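Local coordinates for protein probable CoA-transferase alpha subunit (Rhodococcus jostii, PDB 6COJ) that probably forms the alpha subunit of a coenzyme A transferase family enzyme and binds a coenzyme A thioester whose acyl group is a spirocyclic ring system, at residues S290-E293 with D294-Q297; G141-V144 with R145-W148; G262-E265 with K266-R269. The protein carries 1 engineered substitution. All blocks are in the same frame, centred on the assembly; numbering follows the deposited sequence.

Contact 1: S290-E293 with D294-Q297; sequences SGSE and DDYQ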
ATOM      1  N   SER A 290      30.790   2.227  25.402  1.00 34.51           N
ATOM      2  CA  SER A 290      31.678   3.326  25.757  1.00 33.94           C
ATOM      3  C   SER A 290      32.747   3.596  24.707  1.00 35.45           C
ATOM      4  O   SER A 290      33.627   4.437  24.934  1.00 39.41           O
ATOM      5  CB  SER A 290      32.308   3.082  27.128  1.00 35.35           C
ATOM      6  OG  SER A 290      31.310   3.041  28.131  1.00 35.38           O
ATOM      7  N   GLY A 291      32.693   2.912  23.568  1.00 35.38           N
ATOM      8  CA  GLY A 291      33.640   3.083  22.491  1.00 35.78           C
ATOM      9  C   GLY A 291      32.928   3.257  21.160  1.00 36.60           C
ATOM     10  O   GLY A 291      31.808   3.761  21.088  1.00 39.50           O
ATOM     11  N   SER A 292      33.603   2.820  20.098  1.00 34.82           N
ATOM     12  CA  SER A 292      33.084   2.934  18.743  1.00 37.35           C
ATOM     13  C   SER A 292      32.202   1.735  18.395  1.00 32.97           C
ATOM     14  O   SER A 292      32.047   0.794  19.178  1.00 30.18           O
ATOM     15  CB  SER A 292      34.239   3.020  17.751  1.00 37.78           C
ATOM     16  OG  SER A 292      34.942   1.791  17.710  1.00 37.70           O
ATOM     17  N   GLU A 293      31.609   1.771  17.196  1.00 27.99           N
ATOM     18  CA  GLU A 293      30.899   0.600  16.689  1.00 24.08           C
ATOM     19  C   GLU A 293      31.841  -0.591  16.554  1.00 23.09           C
ATOM     20  O   GLU A 293      31.473  -1.725  16.884  1.00 25.53           O
ATOM     21  CB  GLU A 293      30.233   0.920  15.352  1.00 27.15           C
ATOM     22  CG  GLU A 293      29.418  -0.228  14.731  1.00 26.58           C
ATOM     23  CD  GLU A 293      28.197  -0.630  15.547  1.00 23.21           C
ATOM     24  OE1 GLU A 293      27.801   0.111  16.473  1.00 24.88           O
ATOM     25  OE2 GLU A 293      27.594  -1.685  15.236  1.00 23.76           O
ATOM     26  N   ASP A 294      33.070  -0.350  16.087  1.00 25.49           N
ATOM     27  CA  ASP A 294      34.045  -1.434  15.993  1.00 29.19           C
ATOM     28  C   ASP A 294      34.332  -2.038  17.362  1.00 25.15           C
ATOM     29  O   ASP A 294      34.452  -3.263  17.494  1.00 26.68           O
ATOM     30  CB  ASP A 294      35.337  -0.942  15.337  1.00 31.75           C
ATOM     31  CG  ASP A 294      35.197  -0.752  13.836  1.00 30.98           C
ATOM     32  OD1 ASP A 294      34.209  -1.254  13.262  1.00 36.36           O
ATOM     33  OD2 ASP A 294      36.079  -0.106  13.232  1.00 51.82           O
ATOM     34  N   ASP A 295      34.436  -1.195  18.396  1.00 25.59           N
ATOM     35  CA  ASP A 295      34.644  -1.704  19.750  1.00 24.64           C
ATOM     36  C   ASP A 295      33.459  -2.547  20.197  1.00 24.08           C
ATOM     37  O   ASP A 295      33.637  -3.609  20.807  1.00 25.16           O
ATOM     38  CB  ASP A 295      34.852  -0.547  20.729  1.00 26.24           C
ATOM     39  CG  ASP A 295      36.117   0.235  20.449  1.00 35.18           C
ATOM     40  OD1 ASP A 295      37.074  -0.350  19.901  1.00 36.80           O
ATOM     41  OD2 ASP A 295      36.152   1.436  20.785  1.00 31.58           O
ATOM     42  N   TYR A 296      32.239  -2.081  19.908  1.00 23.15           N
ATOM     43  CA  TYR A 296      31.052  -2.866  20.226  1.00 23.97           C
ATOM     44  C   TYR A 296      31.100  -4.217  19.528  1.00 22.60           C
ATOM     45  O   TYR A 296      30.849  -5.258  20.147  1.00 21.83           O
ATOM     46  CB  TYR A 296      29.793  -2.098  19.813  1.00 22.35           C
ATOM     47  CG  TYR A 296      28.519  -2.908  19.916  1.00 21.52           C
ATOM     48  CD1 TYR A 296      27.823  -2.990  21.112  1.00 21.81           C
ATOM     49  CD2 TYR A 296      28.014  -3.598  18.814  1.00 20.75           C
ATOM     50  CE1 TYR A 296      26.652  -3.722  21.212  1.00 21.11           C
ATOM     51  CE2 TYR A 296      26.852  -4.338  18.908  1.00 20.22           C
ATOM     52  CZ  TYR A 296      26.174  -4.397  20.105  1.00 20.28           C
ATOM     53  OH  TYR A 296      25.017  -5.125  20.220  1.00 19.91           O
ATOM     54  N   GLN A 297      31.411  -4.212  18.229  1.00 23.01           N
ATOM     55  CA  GLN A 297      31.391  -5.447  17.453  1.00 21.48           C
ATOM     56  C   GLN A 297      32.440  -6.427  17.960  1.00 23.05           C
ATOM     57  O   GLN A 297      32.190  -7.636  18.040  1.00 23.44           O
ATOM     58  CB  GLN A 297      31.601  -5.131  15.971  1.00 24.11           C
ATOM     59  CG  GLN A 297      30.447  -4.375  15.316  1.00 23.47           C
ATOM     60  CD  GLN A 297      29.175  -5.198  15.244  1.00 20.94           C
ATOM     61  OE1 GLN A 297      29.222  -6.429  15.239  1.00 23.59           O
ATOM     62  NE2 GLN A 297      28.028  -4.524  15.154  1.00 21.00           N
TER
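S292 and D295 exchange hydrogen bonds at the start of helix 293-306, each side chain accepting from the backbone N-H of the other. S292 OG accepts from D295 N at 3.1 Å. In return S292 N donates to D295 OD2 over 3.0 Å, in a nearly straight bond that reaches the oxygen from above the carboxylate plane. The serine hydroxyl is brought to D295 N by a chi1 of 68°, which sets OG between its own backbone N and carbonyl carbon. The carboxylate of D295 is bent back against the incoming chain, and OD2 comes within 3.5 Å of G291 CA.

Further along, E293 and Q297 meet at a slant, their carboxylate and amide planes 53° apart. Q297 NE2 donates to E293 OE2 at 2.9 Å; the acceptor lies in the amide plane, whereas the donor comes to the anti side of the carboxylate and 35° out of its plane. A bend at chi2 in each chain closes this small loop over the helical bond from Q297 N to E293 O (2.8 Å). E293 OE2 also forms a salt bridge with R52 of helix 48-56, so the oxygen has both an amide and a charged partner. R52 in turn makes a cation-pi contact with Y296, whose hydroxyl is bonded to H253. The reciprocal S292-D295 pair is a capping box, here opening the last helix of the chain.

Contact 2: G141-V144 with R145-W148; sequences GSDV and RRFW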
ATOM      1  N   GLY A 141     -13.331   3.017  20.647  1.00 15.52           N
ATOM      2  CA  GLY A 141     -13.790   2.246  21.780  1.00 16.42           C
ATOM      3  C   GLY A 141     -12.718   1.796  22.745  1.00 15.96           C
ATOM      4  O   GLY A 141     -13.051   1.127  23.735  1.00 18.44           O
ATOM      5  N   SER A 142     -11.450   2.124  22.488  1.00 15.30           N
ATOM      6  CA  SER A 142     -10.329   1.654  23.292  1.00 15.71           C
ATOM      7  C   SER A 142      -9.681   2.809  24.040  1.00 15.37           C
ATOM      8  O   SER A 142      -9.929   3.987  23.780  1.00 16.07           O
ATOM      9  CB  SER A 142      -9.252   0.993  22.418  1.00 14.70           C
ATOM     10  OG  SER A 142      -8.501   1.984  21.746  1.00 15.70           O
ATOM     11  N   ASP A 143      -8.780   2.448  24.947  1.00 15.92           N
ATOM     12  CA  ASP A 143      -8.045   3.463  25.690  1.00 15.96           C
ATOM     13  C   ASP A 143      -6.975   4.157  24.861  1.00 15.69           C
ATOM     14  O   ASP A 143      -6.319   5.070  25.370  1.00 16.61           O
ATOM     15  CB  ASP A 143      -7.492   2.898  27.000  1.00 17.23           C
ATOM     16  CG  ASP A 143      -8.442   3.090  28.149  1.00 19.53           C
ATOM     17  OD1 ASP A 143      -9.292   4.005  28.057  1.00 22.32           O
ATOM     18  OD2 ASP A 143      -8.339   2.339  29.144  1.00 19.37           O
ATOM     19  N   VAL A 144      -6.817   3.800  23.585  1.00 17.14           N
ATOM     20  CA  VAL A 144      -6.045   4.669  22.705  1.00 15.72           C
ATOM     21  C   VAL A 144      -6.568   6.103  22.781  1.00 16.82           C
ATOM     22  O   VAL A 144      -5.789   7.064  22.788  1.00 16.00           O
ATOM     23  CB  VAL A 144      -6.040   4.116  21.268  1.00 15.09           C
ATOM     24  CG1 VAL A 144      -5.329   5.089  20.337  1.00 17.31           C
ATOM     25  CG2 VAL A 144      -5.361   2.759  21.240  1.00 16.68           C
ATOM     26  N   ARG A 145      -7.896   6.269  22.883  1.00 15.93           N
ATOM     27  CA  ARG A 145      -8.475   7.608  22.997  1.00 16.22           C
ATOM     28  C   ARG A 145      -7.921   8.357  24.201  1.00 17.80           C
ATOM     29  O   ARG A 145      -7.659   9.561  24.122  1.00 21.50           O
ATOM     30  CB  ARG A 145     -10.001   7.529  23.106  1.00 19.58           C
ATOM     31  CG  ARG A 145     -10.683   6.829  21.939  1.00 18.96           C
ATOM     32  CD  ARG A 145     -10.358   7.493  20.604  1.00 19.08           C
ATOM     33  NE  ARG A 145     -10.675   8.916  20.548  1.00 25.55           N
ATOM     34  CZ  ARG A 145     -11.876   9.409  20.267  1.00 26.30           C
ATOM     35  NH1 ARG A 145     -12.894   8.592  20.020  1.00 25.72           N
ATOM     36  NH2 ARG A 145     -12.070  10.723  20.234  1.00 33.09           N
ATOM     37  N   ARG A 146      -7.779   7.673  25.319  1.00 18.33           N
ATOM     38  CA  ARG A 146      -7.280   8.306  26.552  1.00 19.70           C
ATOM     39  C   ARG A 146      -5.791   8.566  26.544  1.00 19.04           C
ATOM     40  O   ARG A 146      -5.361   9.494  27.125  1.00 22.07           O
ATOM     41  CB  ARG A 146      -7.620   7.482  27.754  1.00 23.05           C
ATOM     42  CG  ARG A 146      -9.072   7.369  28.038  1.00 50.37           C
ATOM     43  CD  ARG A 146      -9.361   7.432  29.526  1.00 60.88           C
ATOM     44  NE  ARG A 146      -8.769   6.443  30.443  1.00 57.40           N
ATOM     45  CZ  ARG A 146      -7.868   6.758  31.379  1.00 72.99           C
ATOM     46  NH1 ARG A 146      -7.451   5.837  32.216  1.00 69.63           N
ATOM     47  NH2 ARG A 146      -7.346   7.993  31.471  1.00 83.09           N
ATOM     48  N   PHE A 147      -5.016   7.701  25.905  1.00 17.83           N
ATOM     49  CA  PHE A 147      -3.592   7.986  25.753  1.00 17.84           C
ATOM     50  C   PHE A 147      -3.372   9.316  25.040  1.00 19.05           C
ATOM     51  O   PHE A 147      -2.435  10.057  25.364  1.00 20.86           O
ATOM     52  CB  PHE A 147      -2.904   6.876  24.952  1.00 17.41           C
ATOM     53  CG  PHE A 147      -2.516   5.668  25.758  1.00 17.26           C
ATOM     54  CD1 PHE A 147      -1.571   5.760  26.775  1.00 18.11           C
ATOM     55  CD2 PHE A 147      -3.051   4.423  25.461  1.00 17.49           C
ATOM     56  CE1 PHE A 147      -1.207   4.641  27.497  1.00 19.11           C
ATOM     57  CE2 PHE A 147      -2.688   3.299  26.171  1.00 18.72           C
ATOM     58  CZ  PHE A 147      -1.755   3.404  27.199  1.00 19.51           C
ATOM     59  N   TRP A 148      -4.218   9.632  24.057  1.00 18.17           N
ATOM     60  CA  TRP A 148      -4.008  10.794  23.202  1.00 17.58           C
ATOM     61  C   TRP A 148      -4.833  12.004  23.592  1.00 19.97           C
ATOM     62  O   TRP A 148      -4.438  13.129  23.266  1.00 21.88           O
ATOM     63  CB  TRP A 148      -4.386  10.462  21.764  1.00 17.44           C
ATOM     64  CG  TRP A 148      -3.477   9.541  21.045  1.00 15.89           C
ATOM     65  CD1 TRP A 148      -3.227   8.230  21.338  1.00 16.34           C
ATOM     66  CD2 TRP A 148      -2.728   9.842  19.859  1.00 15.19           C
ATOM     67  NE1 TRP A 148      -2.358   7.701  20.410  1.00 15.66           N
ATOM     68  CE2 TRP A 148      -2.037   8.673  19.496  1.00 14.53           C
ATOM     69  CE3 TRP A 148      -2.562  10.997  19.082  1.00 15.93           C
ATOM     70  CZ2 TRP A 148      -1.208   8.617  18.378  1.00 14.71           C
ATOM     71  CZ3 TRP A 148      -1.724  10.944  17.982  1.00 15.70           C
ATOM     72  CH2 TRP A 148      -1.063   9.759  17.639  1.00 15.53           C
TER
HETATM   73  O   HOH W   1     -13.757   5.933  20.786  1.00 21.64           O
HETATM   74  O   HOH W   2      -8.457   3.098  31.652  1.00 39.37           O
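D143 and R146 lie side by side and point the same way, joined by a long salt bridge of 3.5 Å from D143 OD1 to R146 NE. The carboxylate and guanidinium planes stand almost perpendicular, 88° apart, so the two groups do not pair flat. A water bridges the two groups: it donates to D143 OD2 at 2.6 Å and accepts from R146 NH1 at 3.0 Å, sitting in the guanidinium plane at its edge. D143 OD2 is also hydrogen-bonded to the backbone of a neighbouring subunit.

V144 N donates to S142 OG over 3.1 Å, while that hydroxyl is bonded in addition to G139 O. R145 N uses S142 O, approaching from above the carbonyl plane. D143 O takes two donors, F147 N at 3.0 Å and, weakly, R146 N. W148 N reaches V144 O at a stretched 3.3 Å, and the indole NE1 is satisfied by E114 O of strand 111-114. A second water accepts from G141 N and, at 2.9 Å, from R145 NH1, tying the arginine back to the loop.

V144 CG1 packs at 3.9 Å against W148 CD1. The serine hydroxyl and the carbonyls of S142, D143 and V144 thus meet the N-H groups of helix 144-148, while the waters serve side chains and loop. The D143 carboxylate, divided between arginine, water and a second chain, couples this turn to the subunit interface.

Contact 3: G262-E265 with K266-R269; sequences GRDE and KFQR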
ATOM      1  N   GLY A 262      20.283 -14.050  12.019  1.00 18.99           N
ATOM      2  CA  GLY A 262      19.206 -14.068  12.985  1.00 17.80           C
ATOM      3  C   GLY A 262      19.516 -13.228  14.213  1.00 18.29           C
ATOM      4  O   GLY A 262      20.540 -12.550  14.308  1.00 22.35           O
ATOM      5  N   ARG A 263      18.590 -13.270  15.166  1.00 18.00           N
ATOM      6  CA  ARG A 263      18.766 -12.521  16.403  1.00 19.06           C
ATOM      7  C   ARG A 263      19.848 -13.167  17.258  1.00 18.90           C
ATOM      8  O   ARG A 263      19.945 -14.391  17.352  1.00 20.90           O
ATOM      9  CB  ARG A 263      17.447 -12.485  17.179  1.00 17.61           C
ATOM     10  CG  ARG A 263      17.490 -11.679  18.482  1.00 17.07           C
ATOM     11  CD  ARG A 263      16.113 -11.622  19.156  1.00 18.13           C
ATOM     12  NE  ARG A 263      15.105 -11.047  18.266  1.00 17.26           N
ATOM     13  CZ  ARG A 263      14.126 -11.736  17.689  1.00 17.04           C
ATOM     14  NH1 ARG A 263      13.995 -13.035  17.923  1.00 20.33           N
ATOM     15  NH2 ARG A 263      13.270 -11.123  16.885  1.00 17.15           N
ATOM     16  N   ASP A 264      20.672 -12.334  17.893  1.00 18.00           N
ATOM     17  CA  ASP A 264      21.638 -12.839  18.869  1.00 20.28           C
ATOM     18  C   ASP A 264      20.889 -12.982  20.185  1.00 20.10           C
ATOM     19  O   ASP A 264      20.862 -12.067  21.008  1.00 21.87           O
ATOM     20  CB  ASP A 264      22.821 -11.892  18.993  1.00 19.06           C
ATOM     21  CG  ASP A 264      23.940 -12.466  19.841  1.00 19.90           C
ATOM     22  OD1 ASP A 264      23.698 -13.411  20.628  1.00 20.43           O
ATOM     23  OD2 ASP A 264      25.076 -11.972  19.711  1.00 20.87           O
ATOM     24  N   GLU A 265      20.240 -14.142  20.358  1.00 20.51           N
ATOM     25  CA  GLU A 265      19.344 -14.342  21.494  1.00 19.94           C
ATOM     26  C   GLU A 265      20.099 -14.278  22.815  1.00 22.71           C
ATOM     27  O   GLU A 265      19.626 -13.661  23.780  1.00 24.29           O
ATOM     28  CB  GLU A 265      18.621 -15.687  21.359  1.00 21.45           C
ATOM     29  CG  GLU A 265      17.744 -15.828  20.111  1.00 20.48           C
ATOM     30  CD  GLU A 265      16.436 -15.076  20.226  1.00 25.03           C
ATOM     31  OE1 GLU A 265      15.674 -15.057  19.236  1.00 25.03           O
ATOM     32  OE2 GLU A 265      16.169 -14.504  21.300  1.00 22.74           O
ATOM     33  N   LYS A 266      21.275 -14.909  22.876  1.00 24.01           N
ATOM     34  CA  LYS A 266      22.063 -14.893  24.103  1.00 24.04           C
ATOM     35  C   LYS A 266      22.471 -13.474  24.479  1.00 23.19           C
ATOM     36  O   LYS A 266      22.433 -13.100  25.658  1.00 24.41           O
ATOM     37  CB  LYS A 266      23.288 -15.797  23.943  1.00 27.82           C
ATOM     38  CG  LYS A 266      23.003 -17.298  24.100  1.00 39.06           C
ATOM     39  CD  LYS A 266      22.597 -17.958  22.796  1.00 57.51           C
ATOM     40  CE  LYS A 266      21.545 -19.037  23.003  1.00 59.05           C
ATOM     41  NZ  LYS A 266      20.915 -19.518  21.741  1.00 54.18           N
ATOM     42  N   PHE A 267      22.856 -12.659  23.491  1.00 22.49           N
ATOM     43  CA  PHE A 267      23.265 -11.300  23.820  1.00 24.92           C
ATOM     44  C   PHE A 267      22.078 -10.436  24.204  1.00 20.76           C
ATOM     45  O   PHE A 267      22.190  -9.583  25.091  1.00 22.10           O
ATOM     46  CB  PHE A 267      24.066 -10.639  22.701  1.00 22.52           C
ATOM     47  CG  PHE A 267      24.743  -9.375  23.148  1.00 23.70           C
ATOM     48  CD1 PHE A 267      25.934  -9.433  23.856  1.00 24.66           C
ATOM     49  CD2 PHE A 267      24.161  -8.139  22.926  1.00 23.07           C
ATOM     50  CE1 PHE A 267      26.546  -8.280  24.303  1.00 27.50           C
ATOM     51  CE2 PHE A 267      24.772  -6.979  23.370  1.00 22.25           C
ATOM     52  CZ  PHE A 267      25.969  -7.051  24.066  1.00 24.99           C
ATOM     53  N   GLN A 268      20.936 -10.615  23.538  1.00 20.23           N
ATOM     54  CA  GLN A 268      19.764  -9.848  23.944  1.00 19.00           C
ATOM     55  C   GLN A 268      19.374 -10.167  25.380  1.00 20.26           C
ATOM     56  O   GLN A 268      19.013  -9.268  26.144  1.00 20.86           O
ATOM     57  CB  GLN A 268      18.588 -10.076  23.001  1.00 18.35           C
ATOM     58  CG  GLN A 268      17.379  -9.270  23.432  1.00 17.88           C
ATOM     59  CD  GLN A 268      16.309  -9.235  22.380  1.00 18.71           C
ATOM     60  OE1 GLN A 268      16.354  -8.414  21.472  1.00 22.47           O
ATOM     61  NE2 GLN A 268      15.333 -10.111  22.511  1.00 20.37           N
ATOM     62  N   ARG A 269      19.449 -11.443  25.763  1.00 21.54           N
ATOM     63  CA  ARG A 269      19.222 -11.804  27.159  1.00 23.84           C
ATOM     64  C   ARG A 269      20.190 -11.083  28.084  1.00 27.43           C
ATOM     65  O   ARG A 269      19.796 -10.622  29.161  1.00 26.38           O
ATOM     66  CB  ARG A 269      19.304 -13.315  27.350  1.00 27.24           C
ATOM     67  CG  ARG A 269      18.048 -14.035  26.924  1.00 33.93           C
ATOM     68  CD  ARG A 269      18.033 -15.478  27.382  1.00 37.57           C
ATOM     69  NE  ARG A 269      19.084 -16.279  26.771  1.00 44.29           N
ATOM     70  CZ  ARG A 269      18.929 -16.984  25.657  1.00 50.85           C
ATOM     71  NH1 ARG A 269      17.771 -16.969  25.006  1.00 37.31           N
ATOM     72  NH2 ARG A 269      19.940 -17.695  25.184  1.00 44.67           N
TER
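D264 caps the first turn of helix 265-274 by accepting from F267 N through OD1, at 3.1 Å. The donor comes steeply from above, 63° out of the carboxylate plane. With CG anti to the backbone N (chi1 -172°), the carboxylate is carried to F267 N and lies against the phenylalanine, D264 CG resting 3.4 Å from F267 CB. OD1 on F267 N and OD2 on H253 hold the carboxylate at both oxygens. An alanine here would lose both bonds, and would be likely to leave F267 N without its cap and H253 NE2 without this partner.

Packing is close on this side. The F267 ring is held edge-to-face by Y288 and F303. Nearby, R263 and Q268 cross, R263 CD lying 3.8 Å from Q268 NE2. R263 turns its guanidinium toward E265, and NH1 makes a salt bridge of 2.9 Å with E265 OE1, on the syn side of the carboxylate. S43 and L91 O hold Q268 OE1 and NE2 in hydrogen bonds, and S93 holds E265 OE2.

The other side is looser. E265 O accepts from R269 N and also lies over the centre of one face of the R269 guanidinium, 3.8 Å from its plane; the guanidinium itself makes no hydrogen bond to it. R269 NH1 stays 4.7 Å from E265 OE2, so opposite charges attract there only at a distance. K266 is exposed, and its NZ is 6.8 Å from D264 OD1.

The backbone bends sharply at D264, the centre of an inverse gamma turn, before Q268 N bonds to D264 O at 2.9 Å. An aspartate N-cap is thus combined with a tight turn that brings the chain into the helix.

From the N terminus the contacts follow in series, 141-148, then 262-269, then 290-297, and none nests in or crosses another. Each closes a short turn where a loop enters a helix. Along the chain, contact 2 falls in the connection from strand 133-136 to strand 153-156, the two outer strands of a small antiparallel sheet, beside another subunit. Contact 3 starts helix 265-274, which follows the last strand of the parallel sheet, 244-247; contact 1 starts the final helix, 293-306. These two touch, Y296 OH lying 3.7 Å from F267 CE2, and H253 bonds to D264 and Y296 alike. Contact 2, its centre about 41 Å from that of contact 1, lies across the chain's centre from it.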